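Local coordinates for protein IWS1 (Encephalitozoon cuniculi, PDB 2XPP) that probably regulates transcription by RNA polymerase II as a nuclear factor of the IWS1 family, which works alongside Spt6, at residues 11-16 with 45-50; 18-23 with 67-72; 35-40 with 81-86. All coordinates share one frame; numbering follows the deposited sequence.

Contact 1: residues 11-16 with 45-50; sequences RSLKKR and SDILMS
The guanidinium of R16 meets I47 at a slant, with CD1 of the isoleucine lying obliquely to its plane and 4.5 Å from R16 NH1, so the touch is a loose one. What fixes the flat group is polar: its NH2 bonds to N40 OD1 and its NH1 makes a salt bridge to E43, both on helix 36-48. Helices 5-30 and 36-48, the first two of the chain, form a helical hairpin here. Helix 5-30 runs out, a short loop turns the chain, and helix 36-48 comes back roughly antiparallel to it.

The apolar weight of the contact falls on L13. Its CG stands anti to the backbone N (chi1 -169°), which carries the isobutyl group across the gap to the returning helix. There one methyl, CD2, does all the close touching. L13 CD2 presses on the branch methyl I47 CG2 at 3.3 Å, tighter than usual for two carbons. I47 is turned to suit: CG2 faces L13, while the longer branch extends through CG1 to CD1 near R16.

L48 comes from the next position, and it also touches V90 of helix 81-92 and I62 of helix 62-70. Its tip bends toward the hairpin partner, and the two leucines meet methyl to methyl, L48 CD2 lying 3.7 Å from L13 CD2.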
# COMPACT_ATOMS: atom_id res chain seq x y z
N ARG A 11 12.95 4.30 -10.42
CA ARG A 11 12.01 5.14 -11.18
C ARG A 11 11.29 4.35 -12.27
O ARG A 11 10.10 4.54 -12.47
CB ARG A 11 12.72 6.36 -11.76
CG ARG A 11 13.09 7.35 -10.66
CD ARG A 11 13.95 8.55 -11.09
NE ARG A 11 14.28 9.32 -9.88
CZ ARG A 11 15.33 10.12 -9.71
NH1 ARG A 11 16.22 10.28 -10.69
NH2 ARG A 11 15.51 10.76 -8.54
N SER A 12 12.02 3.46 -12.95
CA SER A 12 11.40 2.53 -13.94
C SER A 12 10.31 1.61 -13.34
O SER A 12 9.21 1.48 -13.91
CB SER A 12 12.50 1.72 -14.65
OG SER A 12 11.94 0.66 -15.42
N LEU A 13 10.61 0.99 -12.20
CA LEU A 13 9.63 0.14 -11.51
C LEU A 13 8.41 0.95 -11.08
O LEU A 13 7.29 0.50 -11.29
CB LEU A 13 10.28 -0.58 -10.33
CG LEU A 13 9.40 -1.68 -9.72
CD1 LEU A 13 9.05 -2.72 -10.75
CD2 LEU A 13 10.12 -2.33 -8.52
N LYS A 14 8.64 2.16 -10.55
CA LYS A 14 7.57 3.07 -10.15
C LYS A 14 6.66 3.35 -11.35
O LYS A 14 5.43 3.20 -11.25
CB LYS A 14 8.18 4.37 -9.61
CG LYS A 14 7.10 5.35 -9.02
CD LYS A 14 7.73 6.67 -8.58
CE LYS A 14 6.65 7.65 -8.09
NZ LYS A 14 6.32 7.31 -6.66
N LYS A 15 7.24 3.69 -12.50
CA LYS A 15 6.45 4.00 -13.69
C LYS A 15 5.68 2.76 -14.18
O LYS A 15 4.51 2.86 -14.62
CB LYS A 15 7.36 4.54 -14.80
CG LYS A 15 6.64 4.80 -16.14
CD LYS A 15 7.59 5.29 -17.23
CE LYS A 15 6.86 6.02 -18.36
NZ LYS A 15 5.50 5.47 -18.60
N ARG A 16 6.31 1.59 -14.07
CA ARG A 16 5.64 0.36 -14.47
C ARG A 16 4.38 0.12 -13.62
O ARG A 16 3.30 -0.22 -14.15
CB ARG A 16 6.58 -0.82 -14.35
CG ARG A 16 6.00 -2.09 -14.91
CD ARG A 16 7.05 -3.20 -14.87
NE ARG A 16 6.41 -4.47 -15.16
CZ ARG A 16 6.96 -5.66 -14.96
NH1 ARG A 16 8.21 -5.75 -14.46
NH2 ARG A 16 6.26 -6.75 -15.26
N SER A 45 6.38 -7.83 -7.21
CA SER A 45 6.58 -8.02 -5.78
C SER A 45 7.98 -8.59 -5.45
O SER A 45 8.61 -8.20 -4.46
CB SER A 45 5.45 -8.84 -5.16
OG SER A 45 5.49 -10.20 -5.59
N ASP A 46 8.45 -9.50 -6.28
CA ASP A 46 9.81 -10.01 -6.14
C ASP A 46 10.85 -8.89 -6.22
O ASP A 46 11.77 -8.86 -5.41
CB ASP A 46 10.10 -11.09 -7.18
CG ASP A 46 9.48 -12.44 -6.82
OD1 ASP A 46 8.75 -12.53 -5.79
OD2 ASP A 46 9.71 -13.40 -7.56
N ILE A 47 10.69 -7.97 -7.17
CA ILE A 47 11.59 -6.82 -7.26
C ILE A 47 11.46 -5.88 -6.06
O ILE A 47 12.47 -5.39 -5.54
CB ILE A 47 11.38 -6.03 -8.57
CG1 ILE A 47 11.60 -6.96 -9.76
CG2 ILE A 47 12.26 -4.78 -8.60
CD1 ILE A 47 11.10 -6.40 -11.08
N LEU A 48 10.23 -5.62 -5.63
CA LEU A 48 9.98 -4.75 -4.49
C LEU A 48 10.62 -5.28 -3.22
O LEU A 48 10.81 -4.51 -2.26
CB LEU A 48 8.49 -4.57 -4.27
CG LEU A 48 7.72 -3.77 -5.31
CD1 LEU A 48 6.26 -3.89 -4.95
CD2 LEU A 48 8.17 -2.29 -5.32
N MET A 49 10.93 -6.57 -3.22
CA MET A 49 11.58 -7.21 -2.04
C MET A 49 13.11 -7.03 -1.99
O MET A 49 13.74 -7.44 -1.02
CB MET A 49 11.29 -8.74 -2.00
CG MET A 49 9.83 -9.14 -1.96
SD MET A 49 9.24 -9.11 -0.29
CE MET A 49 7.77 -10.07 -0.45
N SER A 50 13.71 -6.51 -3.06
CA SER A 50 15.17 -6.40 -3.16
C SER A 50 15.68 -5.51 -2.05
O SER A 50 15.28 -4.38 -1.92
CB SER A 50 15.57 -5.75 -4.51
OG SER A 50 16.95 -5.39 -4.46

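Contact 2: residues 18-23 with 67-72; sequences QDILKK and KGWLEP
W69 reaches across to helix 5-30 with its indole and lays it beside two consecutive side chains, I20 and L21. Both approach the ring obliquely. I20 takes the benzene half: its CG2 is 3.6 Å from W69 CZ2, and CD1 follows close to the same carbon, so both branches of the isoleucine share in the contact. L21 takes the pyrrole half, and there it is the start of the side chain that touches, with L21 CB 3.9 Å from W69 NE1. The indole nitrogen is not left to this packing, since it donates to the backbone O of M17, one turn earlier on the same helix. That bond would help to fix the rotation of the ring.

The far end of L21 has a different target. A chi1 of 176° turns CG away from the backbone N, beside its own carbonyl carbon, and the two methyls pass the indole and come down on the bare backbone of G68. L21 CD1 lies 3.4 Å from G68 O and L21 CD2 3.7 Å from G68 CA. The approach is possible because G68 is a glycine; a beta carbon there would run into L21 CD2. The helices close up until the CA atoms of L21 and W69 are 6.4 Å apart.

Helix 36-48 borders the same packing, with I44 touching both I20 and W69. Helix 81-92 sends L87 to W69, so the indole lies in the shared interior of an all-helical bundle of the TFIIS N-terminal type, where helices 5-30, 36-48, 62-70 and 81-92 converge.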
# COMPACT_ATOMS: atom_id res chain seq x y z
N GLN A 18 2.71 2.38 -11.93
CA GLN A 18 1.74 3.43 -12.27
C GLN A 18 0.96 3.08 -13.52
O GLN A 18 -0.26 3.27 -13.58
CB GLN A 18 2.45 4.77 -12.52
CG GLN A 18 2.93 5.46 -11.25
CD GLN A 18 3.74 6.71 -11.55
OE1 GLN A 18 4.05 7.00 -12.72
NE2 GLN A 18 4.10 7.46 -10.51
N ASP A 19 1.67 2.62 -14.54
CA ASP A 19 1.03 2.36 -15.83
C ASP A 19 0.02 1.21 -15.69
O ASP A 19 -1.10 1.27 -16.25
CB ASP A 19 2.09 2.07 -16.91
CG ASP A 19 2.87 3.32 -17.31
OD1 ASP A 19 2.44 4.44 -16.94
OD2 ASP A 19 3.92 3.17 -17.97
N ILE A 20 0.41 0.18 -14.93
CA ILE A 20 -0.49 -0.98 -14.75
C ILE A 20 -1.75 -0.54 -13.99
O ILE A 20 -2.88 -0.94 -14.34
CB ILE A 20 0.23 -2.11 -14.02
CG1 ILE A 20 1.29 -2.73 -14.93
CG2 ILE A 20 -0.80 -3.17 -13.50
CD1 ILE A 20 2.35 -3.57 -14.15
N LEU A 21 -1.56 0.26 -12.95
CA LEU A 21 -2.70 0.71 -12.15
C LEU A 21 -3.64 1.53 -13.03
O LEU A 21 -4.85 1.28 -12.99
CB LEU A 21 -2.22 1.50 -10.91
CG LEU A 21 -3.31 2.11 -10.03
CD1 LEU A 21 -4.18 1.02 -9.42
CD2 LEU A 21 -2.61 2.87 -8.96
N LYS A 22 -3.10 2.51 -13.78
CA LYS A 22 -3.95 3.39 -14.62
C LYS A 22 -4.76 2.59 -15.62
O LYS A 22 -5.95 2.89 -15.84
CB LYS A 22 -3.08 4.45 -15.34
CG LYS A 22 -2.57 5.47 -14.30
CD LYS A 22 -1.61 6.52 -14.90
CE LYS A 22 -1.04 7.43 -13.80
NZ LYS A 22 -0.41 8.68 -14.41
N LYS A 23 -4.10 1.58 -16.23
CA LYS A 23 -4.75 0.75 -17.29
C LYS A 23 -5.85 -0.11 -16.69
O LYS A 23 -6.92 -0.25 -17.31
CB LYS A 23 -3.73 -0.13 -17.99
CG LYS A 23 -4.18 -0.72 -19.38
CD LYS A 23 -2.91 -1.02 -20.23
CE LYS A 23 -2.01 0.27 -20.34
NZ LYS A 23 -0.48 0.14 -20.25
N LYS A 67 0.22 1.63 -2.31
CA LYS A 67 -1.10 2.11 -1.85
C LYS A 67 -2.14 2.04 -2.97
O LYS A 67 -3.23 1.52 -2.77
CB LYS A 67 -0.99 3.54 -1.38
CG LYS A 67 -2.33 4.18 -0.94
CD LYS A 67 -2.09 5.63 -0.54
CE LYS A 67 -3.33 6.23 0.04
NZ LYS A 67 -3.09 7.72 0.13
N GLY A 68 -1.81 2.62 -4.12
CA GLY A 68 -2.73 2.59 -5.29
C GLY A 68 -3.18 1.19 -5.67
O GLY A 68 -4.37 0.96 -5.99
N TRP A 69 -2.24 0.28 -5.75
CA TRP A 69 -2.56 -1.13 -6.07
C TRP A 69 -3.47 -1.79 -5.02
O TRP A 69 -4.23 -2.74 -5.36
CB TRP A 69 -1.29 -1.95 -6.24
CG TRP A 69 -0.58 -1.82 -7.59
CD1 TRP A 69 -0.27 -0.69 -8.30
CD2 TRP A 69 -0.04 -2.92 -8.34
NE1 TRP A 69 0.40 -1.03 -9.47
CE2 TRP A 69 0.56 -2.39 -9.50
CE3 TRP A 69 -0.04 -4.32 -8.14
CZ2 TRP A 69 1.18 -3.21 -10.47
CZ3 TRP A 69 0.56 -5.13 -9.09
CH2 TRP A 69 1.16 -4.56 -10.25
N LEU A 70 -3.39 -1.35 -3.77
CA LEU A 70 -4.24 -1.93 -2.69
C LEU A 70 -5.62 -1.26 -2.59
O LEU A 70 -6.55 -1.77 -1.95
CB LEU A 70 -3.52 -1.73 -1.36
CG LEU A 70 -2.27 -2.64 -1.17
CD1 LEU A 70 -1.54 -2.18 0.11
CD2 LEU A 70 -2.67 -4.13 -1.03
N GLU A 71 -5.72 -0.08 -3.19
CA GLU A 71 -6.97 0.71 -3.10
C GLU A 71 -8.13 0.12 -3.90
O GLU A 71 -7.89 -0.71 -4.84
CB GLU A 71 -6.69 2.15 -3.53
CG GLU A 71 -6.02 2.93 -2.41
CD GLU A 71 -5.76 4.38 -2.81
OE1 GLU A 71 -5.40 4.64 -3.99
OE2 GLU A 71 -5.99 5.29 -1.98
N PRO A 72 -9.37 0.49 -3.53
CA PRO A 72 -10.50 -0.03 -4.34
C PRO A 72 -10.40 0.42 -5.79
O PRO A 72 -9.86 1.49 -6.10
CB PRO A 72 -11.74 0.63 -3.72
CG PRO A 72 -11.26 1.10 -2.35
CD PRO A 72 -9.83 1.42 -2.47

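Contact 3: residues 35-40 with 81-86; sequences TGKIEN and IKIRKR
I38 lays its longer branch across the aliphatic chain of K82, the two side chains meeting at about a right angle. The terminal methyl does the touching: I38 CD1 sits 3.8 Å from K82 CB, with CG and CD of the lysine close behind. A chi1 of -167° with a bend at chi2 brings that methyl round to helix 81-92. K82 runs extended as far as CE and turns at its last torsion, which brings the ammonium back over the isoleucine, with K82 NZ 3.2 Å from the carbonyl I38 O.

I83 fills the neighbouring position. I83 CD1 fits against the foot of K37, 3.6 Å from K37 CB, and also lies near the backbone N of I38. K37 and I83 again cross steeply. The lysine chain bends at its last two torsions, CE still near I83 CD1, and takes NZ to a salt bridge with D24 on helix 5-30. D24 also accepts from G36 N, so one carboxylate receives both the lysine and the first turn of helix 36-48. In the same turn N40 folds back: N40 ND2 donates to G36 O at 2.8 Å in a nearly straight bond (168°).

The axes of segments 36-40 and 81-86 pass 9.6 Å apart at 58°. Such steep crossing, with I83 and the stem of K37 buried and K82 at the edge, suits an all-helical bundle of the TFIIS N-terminal type.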
# COMPACT_ATOMS: atom_id res chain seq x y z
N THR A 35 -6.78 -7.02 -15.73
CA THR A 35 -5.94 -8.14 -15.25
C THR A 35 -4.44 -7.77 -15.14
O THR A 35 -3.60 -8.65 -14.90
CB THR A 35 -6.05 -9.35 -16.19
OG1 THR A 35 -5.61 -8.99 -17.52
CG2 THR A 35 -7.53 -9.82 -16.32
N GLY A 36 -4.10 -6.48 -15.31
CA GLY A 36 -2.67 -6.05 -15.27
C GLY A 36 -2.01 -6.29 -13.93
O GLY A 36 -0.86 -6.81 -13.87
N LYS A 37 -2.71 -5.98 -12.84
CA LYS A 37 -2.13 -6.19 -11.51
C LYS A 37 -1.90 -7.65 -11.26
O LYS A 37 -0.82 -8.07 -10.81
CB LYS A 37 -3.02 -5.61 -10.39
CG LYS A 37 -3.05 -4.08 -10.40
CD LYS A 37 -3.91 -3.51 -9.24
CE LYS A 37 -5.34 -4.05 -9.26
NZ LYS A 37 -6.03 -3.67 -10.52
N ILE A 38 -2.92 -8.43 -11.53
CA ILE A 38 -2.77 -9.87 -11.23
C ILE A 38 -1.70 -10.54 -12.09
O ILE A 38 -1.02 -11.45 -11.60
CB ILE A 38 -4.17 -10.57 -11.25
CG1 ILE A 38 -4.07 -11.97 -10.65
CG2 ILE A 38 -4.74 -10.66 -12.62
CD1 ILE A 38 -3.90 -11.96 -9.14
N GLU A 39 -1.55 -10.12 -13.35
CA GLU A 39 -0.60 -10.75 -14.26
C GLU A 39 0.85 -10.36 -13.92
O GLU A 39 1.81 -11.03 -14.35
CB GLU A 39 -0.93 -10.43 -15.73
CG GLU A 39 -2.23 -11.13 -16.19
CD GLU A 39 -2.79 -10.61 -17.53
OE1 GLU A 39 -2.26 -9.62 -18.07
OE2 GLU A 39 -3.78 -11.22 -18.05
N ASN A 40 1.01 -9.29 -13.15
CA ASN A 40 2.35 -8.73 -12.91
C ASN A 40 2.77 -8.75 -11.44
O ASN A 40 3.93 -8.47 -11.14
CB ASN A 40 2.42 -7.30 -13.44
CG ASN A 40 2.45 -7.26 -14.94
OD1 ASN A 40 3.51 -7.46 -15.56
ND2 ASN A 40 1.30 -7.04 -15.57
N ILE A 81 -7.54 -11.03 -4.17
CA ILE A 81 -6.92 -11.28 -2.84
C ILE A 81 -5.42 -11.65 -3.01
O ILE A 81 -4.60 -11.47 -2.07
CB ILE A 81 -7.72 -12.36 -2.04
CG1 ILE A 81 -7.36 -12.28 -0.54
CG2 ILE A 81 -7.51 -13.75 -2.63
CD1 ILE A 81 -8.12 -13.19 0.33
N LYS A 82 -5.04 -12.18 -4.17
CA LYS A 82 -3.60 -12.53 -4.35
C LYS A 82 -2.74 -11.26 -4.31
O LYS A 82 -1.63 -11.25 -3.74
CB LYS A 82 -3.40 -13.32 -5.63
CG LYS A 82 -1.92 -13.46 -6.01
CD LYS A 82 -1.77 -14.51 -7.08
CE LYS A 82 -0.51 -14.32 -7.92
NZ LYS A 82 -0.83 -13.65 -9.26
N ILE A 83 -3.25 -10.17 -4.89
CA ILE A 83 -2.62 -8.87 -4.81
C ILE A 83 -2.57 -8.30 -3.39
O ILE A 83 -1.50 -7.83 -2.92
CB ILE A 83 -3.32 -7.84 -5.74
CG1 ILE A 83 -3.34 -8.41 -7.17
CG2 ILE A 83 -2.66 -6.44 -5.56
CD1 ILE A 83 -4.50 -7.83 -7.99
N ARG A 84 -3.70 -8.40 -2.70
CA ARG A 84 -3.82 -7.93 -1.31
C ARG A 84 -2.78 -8.64 -0.45
O ARG A 84 -2.04 -7.99 0.32
CB ARG A 84 -5.23 -8.18 -0.79
CG ARG A 84 -6.24 -7.42 -1.68
CD ARG A 84 -7.58 -7.17 -1.03
NE ARG A 84 -8.24 -8.27 -0.32
CZ ARG A 84 -9.22 -9.03 -0.85
NH1 ARG A 84 -9.56 -8.89 -2.12
NH2 ARG A 84 -9.83 -9.97 -0.12
N LYS A 85 -2.73 -9.96 -0.56
CA LYS A 85 -1.79 -10.74 0.29
C LYS A 85 -0.35 -10.41 -0.04
O LYS A 85 0.47 -10.15 0.87
CB LYS A 85 -2.03 -12.23 0.09
CG LYS A 85 -3.27 -12.63 0.79
CD LYS A 85 -3.46 -14.11 0.62
CE LYS A 85 -4.59 -14.52 1.49
NZ LYS A 85 -4.77 -15.99 1.39
N ARG A 86 -0.02 -10.41 -1.32
CA ARG A 86 1.38 -10.28 -1.70
C ARG A 86 1.95 -8.88 -1.37
O ARG A 86 3.07 -8.80 -0.89
CB ARG A 86 1.54 -10.55 -3.15
CG ARG A 86 2.98 -10.52 -3.55
CD ARG A 86 3.73 -11.77 -3.01
NE ARG A 86 5.10 -11.70 -3.49
CZ ARG A 86 6.19 -12.06 -2.83
NH1 ARG A 86 6.10 -12.57 -1.60
NH2 ARG A 86 7.37 -11.92 -3.41

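In the fold
The six segments come in the order 11-16, 18-23, 35-40, 45-50, 67-72 and 81-86, and every pair of contacts alternates along the chain, which keeps returning past its earlier helices. Contacts 1 and 2 follow one another on helix 5-30, with centres about 13 Å apart; contacts 1 and 3 sit near opposite ends of helix 36-48, centres about 14 Å apart. Contacts 2 and 3 are nearest, about 10 Å between centres, and I20 packs on G36 and K37. R86 ties contact 3 to contact 1 through a salt bridge to D46 and a probable hydrogen bond to S45. Helices 5-30 and 36-48 are thus joined to helices 62-70 and 81-92 in one compact domain.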